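Local coordinates for mandelate racemase/muconate lactonizing enzyme-like protein (PDB 3CYJ), which belongs to the enolase superfamily, pairing an N-terminal capping domain with a TIM-barrel-like domain that holds a sodium ion at the ends of its strands, at residues G50-G54 against A299-S303; P126-V132 against C307-L313; I217-P223 against V243-E249; L257-G262 against I286-I292. All coordinates share one frame; numbering follows the deposited sequence.

Contact 1: G50-G54 against A299-S303; sequences GYTYG and APAVS
The apolar part of this contact is carried by Y51 and V302, whose side chains come at each other from opposite directions. Methyl CG2 of V302 lies 3.3 Å from Y51 CE2 and 3.4 Å from Y51 CZ, a tight fit set obliquely to the ring. With CG of Y51 lodged between its backbone N and carbonyl carbon (chi1 57°), the ring swings off the strand and carries its hydroxyl to the start of the helix. There A301 CB meets Y51 OH at 3.4 Å, near the ring plane. A299 CB touches both tyrosines: it sits 4.0 Å from Y53 CE2, in the plane of that ring, and 4.1 Å from Y51 CE1.

The two segments belong to different domains. Strand 46-53 is, within the chain, an outermost strand of the antiparallel sheet of the capping domain, while helix 300-306 follows strand 294-296 of the barrel, so the tyrosines reach over the domain junction, as expected where the cap of an enolase-superfamily protein closes on its barrel.

Polar contacts are sparse. V302 N, one of the amides of the first turn of the helix that A299 N-caps, gives a weak bond to Y51 OH (3.4 Å, 144° at the hydrogen). The helix start and the carboxylate of E326 probably offset each other here: one oxygen of E326 takes a hydrogen bond from Y53 OH and a weak one from Y51 OH, and the other accepts A301 N. H322, from the same helix 320-329, stacks on the Y53 ring and bonds A299 N.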
loop_
_atom_site.group_PDB
_atom_site.type_symbol
_atom_site.label_atom_id
_atom_site.label_comp_id
_atom_site.label_asym_id
_atom_site.label_seq_id
_atom_site.Cartn_x
_atom_site.Cartn_y
_atom_site.Cartn_z
ATOM N N GLY A 50 6.435 -33.064 30.216
ATOM C CA GLY A 50 5.946 -32.382 29.029
ATOM C C GLY A 50 6.074 -33.347 27.870
ATOM O O GLY A 50 6.878 -34.295 27.949
ATOM N N TYR A 51 5.291 -33.146 26.804
ATOM C CA TYR A 51 5.410 -34.016 25.645
ATOM C C TYR A 51 5.151 -33.266 24.339
ATOM O O TYR A 51 4.691 -32.123 24.353
ATOM C CB TYR A 51 4.442 -35.200 25.763
ATOM C CG TYR A 51 2.979 -34.770 25.923
ATOM C CD1 TYR A 51 2.188 -34.626 24.813
ATOM C CD2 TYR A 51 2.402 -34.517 27.205
ATOM C CE1 TYR A 51 0.879 -34.243 24.910
ATOM C CE2 TYR A 51 1.051 -34.104 27.322
ATOM C CZ TYR A 51 0.297 -33.979 26.143
ATOM O OH TYR A 51 -1.036 -33.613 26.125
ATOM N N THR A 52 5.441 -33.915 23.210
ATOM C CA THR A 52 5.029 -33.369 21.926
ATOM C C THR A 52 4.634 -34.562 21.090
ATOM O O THR A 52 4.873 -35.700 21.508
ATOM C CB THR A 52 6.182 -32.504 21.262
ATOM O OG1 THR A 52 5.663 -31.758 20.149
ATOM C CG2 THR A 52 7.407 -33.378 20.849
ATOM N N TYR A 53 3.974 -34.341 19.961
ATOM C CA TYR A 53 3.656 -35.418 19.015
ATOM C C TYR A 53 4.453 -35.132 17.734
ATOM O O TYR A 53 4.427 -34.008 17.220
ATOM C CB TYR A 53 2.168 -35.448 18.695
ATOM C CG TYR A 53 1.323 -35.767 19.902
ATOM C CD1 TYR A 53 1.187 -37.092 20.343
ATOM C CD2 TYR A 53 0.676 -34.768 20.615
ATOM C CE1 TYR A 53 0.439 -37.411 21.448
ATOM C CE2 TYR A 53 -0.101 -35.074 21.737
ATOM C CZ TYR A 53 -0.215 -36.414 22.137
ATOM O OH TYR A 53 -0.979 -36.789 23.212
ATOM N N GLY A 54 5.173 -36.119 17.223
ATOM C CA GLY A 54 6.014 -35.853 16.066
ATOM C C GLY A 54 6.896 -37.045 15.796
ATOM O O GLY A 54 6.543 -38.151 16.177
ATOM N N ALA A 299 -3.316 -31.802 21.317
ATOM C CA ALA A 299 -2.775 -32.006 22.692
ATOM C C ALA A 299 -3.679 -31.438 23.825
ATOM O O ALA A 299 -3.252 -30.535 24.584
ATOM C CB ALA A 299 -1.316 -31.429 22.819
ATOM N N PRO A 300 -4.915 -31.969 23.935
ATOM C CA PRO A 300 -5.873 -31.371 24.841
ATOM C C PRO A 300 -5.372 -31.335 26.266
ATOM O O PRO A 300 -5.666 -30.389 26.973
ATOM C CB PRO A 300 -7.136 -32.270 24.720
ATOM C CG PRO A 300 -6.888 -33.234 23.602
ATOM C CD PRO A 300 -5.456 -33.107 23.163
ATOM N N ALA A 301 -4.631 -32.350 26.701
ATOM C CA ALA A 301 -4.196 -32.448 28.095
ATOM C C ALA A 301 -3.283 -31.317 28.553
ATOM O O ALA A 301 -3.484 -30.779 29.658
ATOM C CB ALA A 301 -3.552 -33.797 28.371
ATOM N N VAL A 302 -2.280 -30.948 27.743
ATOM C CA VAL A 302 -1.508 -29.734 28.068
ATOM C C VAL A 302 -2.338 -28.446 27.850
ATOM O O VAL A 302 -2.273 -27.520 28.631
ATOM C CB VAL A 302 -0.240 -29.547 27.258
ATOM C CG1 VAL A 302 0.526 -28.432 27.911
ATOM C CG2 VAL A 302 0.594 -30.808 27.251
ATOM N N SER A 303 -3.109 -28.413 26.774
ATOM C CA SER A 303 -3.801 -27.209 26.385
ATOM C C SER A 303 -4.858 -26.782 27.435
ATOM O O SER A 303 -5.030 -25.588 27.652
ATOM C CB SER A 303 -4.435 -27.393 24.996
ATOM O OG SER A 303 -3.429 -27.591 24.022
#

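Contact 2: P126-V132 against C307-L313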
loop_
_atom_site.group_PDB
_atom_site.type_symbol
_atom_site.label_atom_id
_atom_site.label_comp_id
_atom_site.label_asym_id
_atom_site.label_seq_id
_atom_site.Cartn_x
_atom_site.Cartn_y
_atom_site.Cartn_z
ATOM N N PRO A 126 -0.355 -16.949 34.666
ATOM C CA PRO A 126 -1.345 -15.879 34.746
ATOM C C PRO A 126 -2.687 -16.474 34.356
ATOM O O PRO A 126 -2.799 -17.108 33.321
ATOM C CB PRO A 126 -0.885 -14.902 33.659
ATOM C CG PRO A 126 0.592 -15.080 33.636
ATOM C CD PRO A 126 0.750 -16.595 33.753
ATOM N N ARG A 127 -3.709 -16.330 35.169
ATOM C CA ARG A 127 -4.895 -17.090 34.877
ATOM C C ARG A 127 -6.099 -16.183 34.625
ATOM O O ARG A 127 -6.474 -15.372 35.476
ATOM C CB ARG A 127 -5.140 -18.118 35.999
ATOM C CG ARG A 127 -6.307 -19.066 35.717
ATOM C CD ARG A 127 -6.340 -20.247 36.674
ATOM N NE ARG A 127 -7.333 -21.204 36.204
ATOM C CZ ARG A 127 -7.591 -22.368 36.810
ATOM N NH1 ARG A 127 -6.939 -22.667 37.937
ATOM N NH2 ARG A 127 -8.512 -23.206 36.314
ATOM N N PHE A 128 -6.705 -16.358 33.449
ATOM C CA PHE A 128 -7.899 -15.626 33.020
ATOM C C PHE A 128 -9.126 -16.507 33.154
ATOM O O PHE A 128 -10.205 -15.982 33.400
ATOM C CB PHE A 128 -7.809 -15.217 31.526
ATOM C CG PHE A 128 -6.887 -14.033 31.244
ATOM C CD1 PHE A 128 -7.335 -12.711 31.397
ATOM C CD2 PHE A 128 -5.603 -14.246 30.824
ATOM C CE1 PHE A 128 -6.494 -11.629 31.140
ATOM C CE2 PHE A 128 -4.723 -13.170 30.554
ATOM C CZ PHE A 128 -5.170 -11.864 30.714
ATOM N N HIS A 129 -8.998 -17.819 32.942
ATOM C CA HIS A 129 -10.156 -18.696 32.850
ATOM C C HIS A 129 -10.116 -19.828 33.864
ATOM O O HIS A 129 -9.026 -20.433 34.112
ATOM C CB HIS A 129 -10.296 -19.332 31.453
ATOM C CG HIS A 129 -10.100 -18.369 30.313
ATOM N ND1 HIS A 129 -10.953 -17.302 30.072
ATOM C CD2 HIS A 129 -9.127 -18.301 29.370
ATOM C CE1 HIS A 129 -10.518 -16.635 29.019
ATOM N NE2 HIS A 129 -9.402 -17.212 28.585
ATOM N N ALA A 130 -11.302 -20.144 34.420
ATOM C CA ALA A 130 -11.455 -21.265 35.372
ATOM C C ALA A 130 -11.531 -22.610 34.648
ATOM O O ALA A 130 -10.857 -23.551 35.003
ATOM C CB ALA A 130 -12.714 -21.058 36.216
ATOM N N GLU A 131 -12.389 -22.706 33.639
ATOM C CA GLU A 131 -12.292 -23.783 32.680
ATOM C C GLU A 131 -12.248 -23.229 31.242
ATOM O O GLU A 131 -12.382 -22.024 31.034
ATOM C CB GLU A 131 -13.442 -24.769 32.845
ATOM C CG GLU A 131 -14.807 -24.125 32.845
ATOM C CD GLU A 131 -15.904 -25.181 32.838
ATOM O OE1 GLU A 131 -15.630 -26.336 33.234
ATOM O OE2 GLU A 131 -17.036 -24.870 32.413
ATOM N N VAL A 132 -12.089 -24.123 30.255
ATOM C CA VAL A 132 -11.935 -23.703 28.858
ATOM C C VAL A 132 -12.797 -24.536 27.942
ATOM O O VAL A 132 -12.841 -25.776 28.075
ATOM C CB VAL A 132 -10.449 -23.798 28.391
ATOM C CG1 VAL A 132 -9.623 -22.797 29.103
ATOM C CG2 VAL A 132 -9.867 -25.200 28.613
ATOM N N CYS A 307 -4.158 -22.981 28.121
ATOM C CA CYS A 307 -5.170 -22.093 27.567
ATOM C C CYS A 307 -5.930 -21.281 28.613
ATOM O O CYS A 307 -6.651 -20.349 28.257
ATOM C CB CYS A 307 -6.149 -22.910 26.752
ATOM S SG CYS A 307 -5.560 -23.279 25.096
ATOM N N CYS A 308 -5.760 -21.618 29.899
ATOM C CA CYS A 308 -6.416 -20.862 30.972
ATOM C C CYS A 308 -5.716 -19.528 31.071
ATOM O O CYS A 308 -6.224 -18.545 31.625
ATOM C CB CYS A 308 -6.393 -21.630 32.302
ATOM S SG CYS A 308 -7.674 -22.965 32.334
ATOM N N ALA A 309 -4.539 -19.484 30.488
ATOM C CA ALA A 309 -3.728 -18.270 30.609
ATOM C C ALA A 309 -3.910 -17.293 29.427
ATOM O O ALA A 309 -3.258 -16.240 29.378
ATOM C CB ALA A 309 -2.276 -18.643 30.761
ATOM N N VAL A 310 -4.747 -17.683 28.459
ATOM C CA VAL A 310 -4.889 -16.967 27.175
ATOM C C VAL A 310 -6.236 -16.249 27.158
ATOM O O VAL A 310 -7.279 -16.897 27.111
ATOM C CB VAL A 310 -4.720 -17.972 25.953
ATOM C CG1 VAL A 310 -4.944 -17.296 24.578
ATOM C CG2 VAL A 310 -3.341 -18.617 26.016
ATOM N N GLU A 311 -6.224 -14.929 27.280
ATOM C CA GLU A 311 -7.470 -14.187 27.301
ATOM C C GLU A 311 -8.305 -14.341 26.022
ATOM O O GLU A 311 -9.543 -14.523 26.048
ATOM C CB GLU A 311 -7.215 -12.703 27.560
ATOM C CG GLU A 311 -8.553 -12.056 27.921
ATOM C CD GLU A 311 -8.480 -10.558 28.091
ATOM O OE1 GLU A 311 -7.397 -9.974 27.797
ATOM O OE2 GLU A 311 -9.538 -9.989 28.483
ATOM N N SER A 312 -7.619 -14.264 24.890
ATOM C CA SER A 312 -8.298 -14.290 23.589
ATOM C C SER A 312 -8.803 -15.699 23.173
ATOM O O SER A 312 -9.328 -15.884 22.071
ATOM C CB SER A 312 -7.423 -13.625 22.506
ATOM O OG SER A 312 -6.153 -14.207 22.526
ATOM N N LEU A 313 -8.702 -16.676 24.082
ATOM C CA LEU A 313 -9.218 -18.040 23.787
ATOM C C LEU A 313 -10.705 -18.125 23.367
ATOM O O LEU A 313 -11.604 -17.688 24.098
ATOM C CB LEU A 313 -8.955 -18.986 24.965
ATOM C CG LEU A 313 -9.341 -20.440 24.684
ATOM C CD1 LEU A 313 -8.312 -21.224 23.849
ATOM C CD2 LEU A 313 -9.605 -21.126 25.981
#
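F128 lies with one face over E311: E311 CB is 3.6 Å above the ring centre, almost on the normal, a CH-pi contact. CG of E311 stands anti to its backbone N (chi1 -166°) and the chain runs on extended, which carries the carboxylate past the ring at 6° to its plane, on to a salt bridge with R282 of the second subunit. At the F128 edge, in plane, A309 O approaches CD2. The H129 ring has F128 CB over one face and a row of carbonyls at its edge, C307 O, V310 O and E311 O. Of these, V310 O takes the hydrogen bond from H129 NE2 at 2.6 Å, the donor standing 36° above the carbonyl plane. R127 turns its guanidinium edge to H129 O, with NE 2.8 Å away, and makes a salt bridge to D123 through NH1.

The backbones are pinned at one carbonyl. C308 O accepts F128 N (2.9 Å) and H129 N (3.2 Å), the second in the carbonyl plane on a lone pair. Further along the chain, V132 CG1 packs on L313 CD2 at 3.5 Å and on C308 SG.

These are the loops that lead into strands 132-137 and 313-319, parallel neighbours that close the barrel. Helix 121-124 covers R127 and C308, strand 294-296 backs V310 and L313, and D284 of helix 283-290 bonds the E311 amide.

Contact 3: I217-P223 against V243-E249; sequences ISYLEEP and VAIAAGE. With NA (sodium ion), chain E.
E222 and E249 are brought together by different choices of the first torsion: CG of E222 lies beside its own N, anti to the carbonyl carbon (chi1 -75°), whereas CG of E249 sits between N and carbonyl carbon (chi1 47°). Both chains then extend and cross at about a right angle, leaving the carboxylates nearly coplanar, with E222 OE2 2.8 Å from E249 OE1. E249 OE2 is held by a salt bridge to R273. The other oxygen of E222, OE1, binds the sodium ion at 2.7 Å, and E221 OE2 binds it at 2.6 Å; D194 is the third protein ligand. A water joins E222 OE2 to the amide of G248, just after strand 244-247.

Strands 219-221 and 244-247 are parallel neighbours of the barrel, linked through helix 229-238 in a beta-alpha-beta unit, and the sodium lies at their C-terminal ends, where metals sit in enolase-superfamily barrels. Four nearly straight backbone bonds zip them: A244 N to S218 O, L220 N to A244 O, A246 N to L220 O, and E222 N to A246 O, all 2.8 to 3.0 Å.

Y219, E221 and A246 share one face. The Y219 hydroxyl passes over A246, OH to CB 3.3 Å, to reach Q268, while E221 OE1 makes a salt bridge with K164. On the other face L220 and I245 lie side by side. L220 CB also packs on V243 CG1 at 3.8 Å, and both residues touch helix 201-215.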
loop_
_atom_site.group_PDB
_atom_site.type_symbol
_atom_site.label_atom_id
_atom_site.label_comp_id
_atom_site.label_asym_id
_atom_site.label_seq_id
_atom_site.Cartn_x
_atom_site.Cartn_y
_atom_site.Cartn_z
ATOM N N ILE A 217 -22.038 -24.487 7.830
ATOM C CA ILE A 217 -20.776 -24.501 8.603
ATOM C C ILE A 217 -20.372 -23.110 9.128
ATOM O O ILE A 217 -20.742 -22.058 8.559
ATOM C CB ILE A 217 -19.593 -25.110 7.795
ATOM C CG1 ILE A 217 -19.238 -24.183 6.607
ATOM C CG2 ILE A 217 -19.924 -26.609 7.366
ATOM C CD1 ILE A 217 -17.796 -24.303 6.111
ATOM N N SER A 218 -19.565 -23.117 10.194
ATOM C CA SER A 218 -19.169 -21.876 10.834
ATOM C C SER A 218 -17.685 -21.650 10.833
ATOM O O SER A 218 -17.208 -20.643 11.384
ATOM C CB SER A 218 -19.607 -21.919 12.314
ATOM O OG SER A 218 -20.942 -22.365 12.350
ATOM N N TYR A 219 -16.934 -22.579 10.258
ATOM C CA TYR A 219 -15.475 -22.567 10.475
ATOM C C TYR A 219 -14.834 -23.336 9.357
ATOM O O TYR A 219 -15.229 -24.466 9.060
ATOM C CB TYR A 219 -15.184 -23.262 11.782
ATOM C CG TYR A 219 -13.771 -23.173 12.367
ATOM C CD1 TYR A 219 -13.480 -22.202 13.317
ATOM C CD2 TYR A 219 -12.778 -24.156 12.102
ATOM C CE1 TYR A 219 -12.234 -22.119 13.924
ATOM C CE2 TYR A 219 -11.515 -24.101 12.733
ATOM C CZ TYR A 219 -11.269 -23.077 13.643
ATOM O OH TYR A 219 -10.064 -22.922 14.312
ATOM N N LEU A 220 -13.860 -22.701 8.706
ATOM C CA LEU A 220 -13.144 -23.320 7.601
ATOM C C LEU A 220 -11.653 -23.183 7.896
ATOM O O LEU A 220 -11.102 -22.112 7.757
ATOM C CB LEU A 220 -13.517 -22.678 6.240
ATOM C CG LEU A 220 -12.681 -23.155 5.018
ATOM C CD1 LEU A 220 -12.549 -24.717 4.982
ATOM C CD2 LEU A 220 -13.185 -22.629 3.692
ATOM N N GLU A 221 -11.019 -24.299 8.277
ATOM C CA GLU A 221 -9.630 -24.303 8.647
ATOM C C GLU A 221 -8.691 -24.740 7.484
ATOM O O GLU A 221 -8.964 -25.714 6.761
ATOM C CB GLU A 221 -9.431 -25.207 9.849
ATOM C CG GLU A 221 -8.048 -25.046 10.419
ATOM C CD GLU A 221 -7.735 -26.107 11.477
ATOM O OE1 GLU A 221 -8.698 -26.632 12.111
ATOM O OE2 GLU A 221 -6.523 -26.417 11.651
ATOM N N GLU A 222 -7.587 -24.004 7.319
ATOM C CA GLU A 222 -6.563 -24.362 6.344
ATOM C C GLU A 222 -7.109 -24.660 4.953
ATOM O O GLU A 222 -6.773 -25.690 4.350
ATOM C CB GLU A 222 -5.743 -25.541 6.850
ATOM C CG GLU A 222 -4.758 -25.103 7.958
ATOM C CD GLU A 222 -3.989 -26.274 8.629
ATOM O OE1 GLU A 222 -4.280 -27.461 8.342
ATOM O OE2 GLU A 222 -3.097 -26.002 9.474
ATOM N N PRO A 223 -7.904 -23.714 4.411
ATOM C CA PRO A 223 -8.481 -24.009 3.106
ATOM C C PRO A 223 -7.354 -24.129 2.054
ATOM O O PRO A 223 -7.462 -24.944 1.134
ATOM C CB PRO A 223 -9.354 -22.798 2.822
ATOM C CG PRO A 223 -8.716 -21.635 3.653
ATOM C CD PRO A 223 -8.153 -22.312 4.878
ATOM N N VAL A 243 -18.723 -17.650 8.379
ATOM C CA VAL A 243 -17.764 -18.769 8.289
ATOM C C VAL A 243 -16.377 -18.231 8.652
ATOM O O VAL A 243 -15.793 -17.483 7.895
ATOM C CB VAL A 243 -17.758 -19.464 6.882
ATOM C CG1 VAL A 243 -16.692 -20.647 6.775
ATOM C CG2 VAL A 243 -19.151 -19.962 6.530
ATOM N N ALA A 244 -15.866 -18.586 9.813
ATOM C CA ALA A 244 -14.539 -18.095 10.189
ATOM C C ALA A 244 -13.377 -18.806 9.449
ATOM O O ALA A 244 -13.340 -20.038 9.327
ATOM C CB ALA A 244 -14.363 -18.205 11.682
ATOM N N ILE A 245 -12.472 -18.020 8.889
ATOM C CA ILE A 245 -11.313 -18.595 8.212
ATOM C C ILE A 245 -10.246 -18.765 9.250
ATOM O O ILE A 245 -9.860 -17.797 9.853
ATOM C CB ILE A 245 -10.838 -17.721 7.010
ATOM C CG1 ILE A 245 -11.961 -17.573 5.938
ATOM C CG2 ILE A 245 -9.549 -18.277 6.397
ATOM C CD1 ILE A 245 -12.488 -18.955 5.274
ATOM N N ALA A 246 -9.798 -20.001 9.512
ATOM C CA ALA A 246 -8.779 -20.243 10.576
ATOM C C ALA A 246 -7.485 -20.896 10.037
ATOM O O ALA A 246 -7.523 -21.699 9.089
ATOM C CB ALA A 246 -9.350 -21.118 11.697
ATOM N N ALA A 247 -6.349 -20.570 10.670
ATOM C CA ALA A 247 -5.075 -21.172 10.280
ATOM C C ALA A 247 -4.075 -20.969 11.379
ATOM O O ALA A 247 -4.315 -20.157 12.248
ATOM C CB ALA A 247 -4.585 -20.575 8.976
ATOM N N GLY A 248 -2.971 -21.719 11.364
ATOM C CA GLY A 248 -1.907 -21.447 12.303
ATOM C C GLY A 248 -1.019 -22.501 12.920
ATOM O O GLY A 248 -0.013 -22.143 13.586
ATOM N N GLU A 249 -1.329 -23.780 12.776
ATOM C CA GLU A 249 -0.394 -24.783 13.372
ATOM C C GLU A 249 1.123 -24.799 13.017
ATOM O O GLU A 249 1.923 -25.296 13.803
ATOM C CB GLU A 249 -0.919 -26.191 13.204
ATOM C CG GLU A 249 -1.403 -26.492 11.788
ATOM C CD GLU A 249 -1.613 -27.954 11.585
ATOM O OE1 GLU A 249 -2.531 -28.363 10.829
ATOM O OE2 GLU A 249 -0.843 -28.709 12.211
HETATM NA NA NA E . -5.576 -28.532 10.475
HETATM O O HOH W 1 -1.886 -23.649 9.454
#

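Contact 4: L257-G262 against I286-I292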
loop_
_atom_site.group_PDB
_atom_site.type_symbol
_atom_site.label_atom_id
_atom_site.label_comp_id
_atom_site.label_asym_id
_atom_site.label_seq_id
_atom_site.Cartn_x
_atom_site.Cartn_y
_atom_site.Cartn_z
ATOM N N LEU A 257 3.458 -15.616 13.215
ATOM C CA LEU A 257 2.120 -15.453 13.813
ATOM C C LEU A 257 1.563 -14.058 13.556
ATOM O O LEU A 257 0.389 -13.899 13.191
ATOM C CB LEU A 257 2.143 -15.756 15.300
ATOM C CG LEU A 257 2.188 -17.248 15.611
ATOM C CD1 LEU A 257 2.035 -17.465 17.100
ATOM C CD2 LEU A 257 1.144 -18.089 14.830
ATOM N N HIS A 258 2.437 -13.064 13.692
ATOM C CA HIS A 258 2.092 -11.703 13.379
ATOM C C HIS A 258 1.685 -11.488 11.896
ATOM O O HIS A 258 0.784 -10.708 11.598
ATOM C CB HIS A 258 3.271 -10.791 13.744
ATOM C CG HIS A 258 3.113 -9.398 13.241
ATOM N ND1 HIS A 258 3.573 -9.007 12.002
ATOM C CD2 HIS A 258 2.487 -8.316 13.773
ATOM C CE1 HIS A 258 3.259 -7.732 11.800
ATOM N NE2 HIS A 258 2.592 -7.292 12.856
ATOM N N ASP A 259 2.402 -12.123 10.960
ATOM C CA ASP A 259 1.989 -12.085 9.553
ATOM C C ASP A 259 0.658 -12.828 9.384
ATOM O O ASP A 259 -0.252 -12.322 8.752
ATOM C CB ASP A 259 3.049 -12.686 8.638
ATOM C CG ASP A 259 4.338 -11.794 8.522
ATOM O OD1 ASP A 259 4.268 -10.551 8.760
ATOM O OD2 ASP A 259 5.421 -12.369 8.197
ATOM N N LEU A 260 0.526 -14.014 9.968
ATOM C CA LEU A 260 -0.746 -14.760 9.851
ATOM C C LEU A 260 -1.942 -13.991 10.422
ATOM O O LEU A 260 -2.983 -13.996 9.805
ATOM C CB LEU A 260 -0.653 -16.102 10.558
ATOM C CG LEU A 260 -1.700 -17.136 10.188
ATOM C CD1 LEU A 260 -1.667 -17.369 8.678
ATOM C CD2 LEU A 260 -1.436 -18.452 10.926
ATOM N N ALA A 261 -1.762 -13.313 11.579
ATOM C CA ALA A 261 -2.844 -12.581 12.239
ATOM C C ALA A 261 -3.463 -11.578 11.291
ATOM O O ALA A 261 -4.643 -11.306 11.374
ATOM C CB ALA A 261 -2.389 -11.907 13.518
ATOM N N GLY A 262 -2.705 -11.024 10.360
ATOM C CA GLY A 262 -3.322 -10.097 9.397
ATOM C C GLY A 262 -4.110 -10.755 8.273
ATOM O O GLY A 262 -4.611 -10.037 7.407
ATOM N N ILE A 286 -0.347 -11.110 20.460
ATOM C CA ILE A 286 -0.617 -11.045 19.024
ATOM C C ILE A 286 -2.100 -10.933 18.765
ATOM O O ILE A 286 -2.547 -10.108 17.982
ATOM C CB ILE A 286 0.001 -12.216 18.216
ATOM C CG1 ILE A 286 1.533 -12.228 18.359
ATOM C CG2 ILE A 286 -0.393 -12.101 16.776
ATOM C CD1 ILE A 286 2.204 -11.251 17.540
ATOM N N CYS A 287 -2.863 -11.771 19.437
ATOM C CA CYS A 287 -4.287 -11.828 19.198
ATOM C C CYS A 287 -5.029 -10.575 19.669
ATOM O O CYS A 287 -5.887 -10.087 18.951
ATOM C CB CYS A 287 -4.893 -13.090 19.819
ATOM S SG CYS A 287 -4.459 -14.548 18.815
ATOM N N ARG A 288 -4.751 -10.091 20.877
ATOM C CA ARG A 288 -5.407 -8.854 21.351
ATOM C C ARG A 288 -4.935 -7.633 20.524
ATOM O O ARG A 288 -5.735 -6.732 20.215
ATOM C CB ARG A 288 -5.149 -8.593 22.858
ATOM C CG ARG A 288 -5.468 -9.713 23.846
ATOM C CD ARG A 288 -6.919 -10.152 23.759
ATOM N NE ARG A 288 -7.873 -9.090 24.051
ATOM C CZ ARG A 288 -8.739 -8.575 23.176
ATOM N NH1 ARG A 288 -9.567 -7.596 23.568
ATOM N NH2 ARG A 288 -8.800 -9.017 21.917
ATOM N N GLY A 289 -3.645 -7.598 20.165
ATOM C CA GLY A 289 -3.126 -6.526 19.296
ATOM C C GLY A 289 -3.812 -6.425 17.935
ATOM O O GLY A 289 -3.974 -5.336 17.401
ATOM N N HIS A 290 -4.233 -7.572 17.385
ATOM C CA HIS A 290 -4.885 -7.643 16.102
ATOM C C HIS A 290 -6.401 -7.790 16.230
ATOM O O HIS A 290 -7.115 -7.765 15.217
ATOM C CB HIS A 290 -4.353 -8.833 15.338
ATOM C CG HIS A 290 -3.053 -8.594 14.640
ATOM N ND1 HIS A 290 -1.830 -8.690 15.278
ATOM C CD2 HIS A 290 -2.780 -8.326 13.342
ATOM C CE1 HIS A 290 -0.859 -8.457 14.411
ATOM N NE2 HIS A 290 -1.408 -8.249 13.222
ATOM N N GLN A 291 -6.890 -7.943 17.461
ATOM C CA GLN A 291 -8.325 -8.120 17.755
ATOM C C GLN A 291 -9.008 -9.358 17.140
ATOM O O GLN A 291 -10.178 -9.301 16.680
ATOM C CB GLN A 291 -9.140 -6.859 17.366
ATOM C CG GLN A 291 -8.666 -5.618 18.030
ATOM C CD GLN A 291 -9.087 -5.617 19.442
ATOM O OE1 GLN A 291 -10.298 -5.526 19.748
ATOM N NE2 GLN A 291 -8.114 -5.776 20.338
ATOM N N ILE A 292 -8.331 -10.496 17.191
ATOM C CA ILE A 292 -8.927 -11.694 16.701
ATOM C C ILE A 292 -8.909 -12.744 17.813
ATOM O O ILE A 292 -7.992 -12.760 18.635
ATOM C CB ILE A 292 -8.175 -12.193 15.407
ATOM C CG1 ILE A 292 -6.695 -12.525 15.699
ATOM C CG2 ILE A 292 -8.359 -11.183 14.270
ATOM C CD1 ILE A 292 -5.900 -12.968 14.519
HETATM O O HOH W 2 -0.113 -8.354 10.275
#
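L257 meets I286 through its backbone, its carbonyl oxygen resting near methyl CG2 of the isoleucine. At H258 two things happen. CB packs against I286 CD1, and with CG anti to the backbone N (chi1 170°) the ring reaches H290, so that H258 CD2 comes within 3.4 Å of H290 CE1, in the plane of the H290 ring. The two ring planes stand 71° apart. The H258 carbonyl also takes a water, 2.8 Å from O, which lies 3.2 Å from H290 NE2 and bridges the helices.

Helices 254-261 and 283-290 are outer helices of the barrel, running in roughly the same direction side by side over strand 266-269, onto which L257 and I292 both pack. Their short segments come within 10.1 Å, axis to axis, and cross at -34°.

A261 faces the second helix. Its CB stands 3.5 Å above the centre of the H290 ring, almost on the ring normal, in a CH-pi contact, and touches both I286 CG2 and I292 CD1 at 3.8 Å. The ring is held for this by a bond within its own helix: H290 ND1 reaches I286 O at 3.1 Å, while H290 N comes to the same oxygen from the opposite face of the carbonyl. Just beyond, Q291 is the C-prime residue of a Schellman motif, I292 N bonding C287 O, and this turn brings I292 back onto A261.

G262 ends the walk with its N beside H290 CD2. Across the subunit interface, H258 and H290 meet H290 and H258 of the second subunit, the four rings forming one cluster.

Contacts 1, 3 and 4 are buried and contact 2 only partly so. Contact 1 lies nearest the middle of the chain and joins cap to barrel, chiefly by aromatic and methyl packing. The other three belong to the barrel and its approaches: contact 3 is strand pairing that ends in acidic metal ligands, contact 4 joins two outer helices through histidines and methyls, and contact 2 ties loops together by carbonyls. Contacts 3 and 4 touch where G248 CA meets L260 CD2 at 3.3 Å, strand 244-247 leading on to helix 254-261. S312 of contact 2 packs on C287 of contact 4, and both contacts border the second subunit.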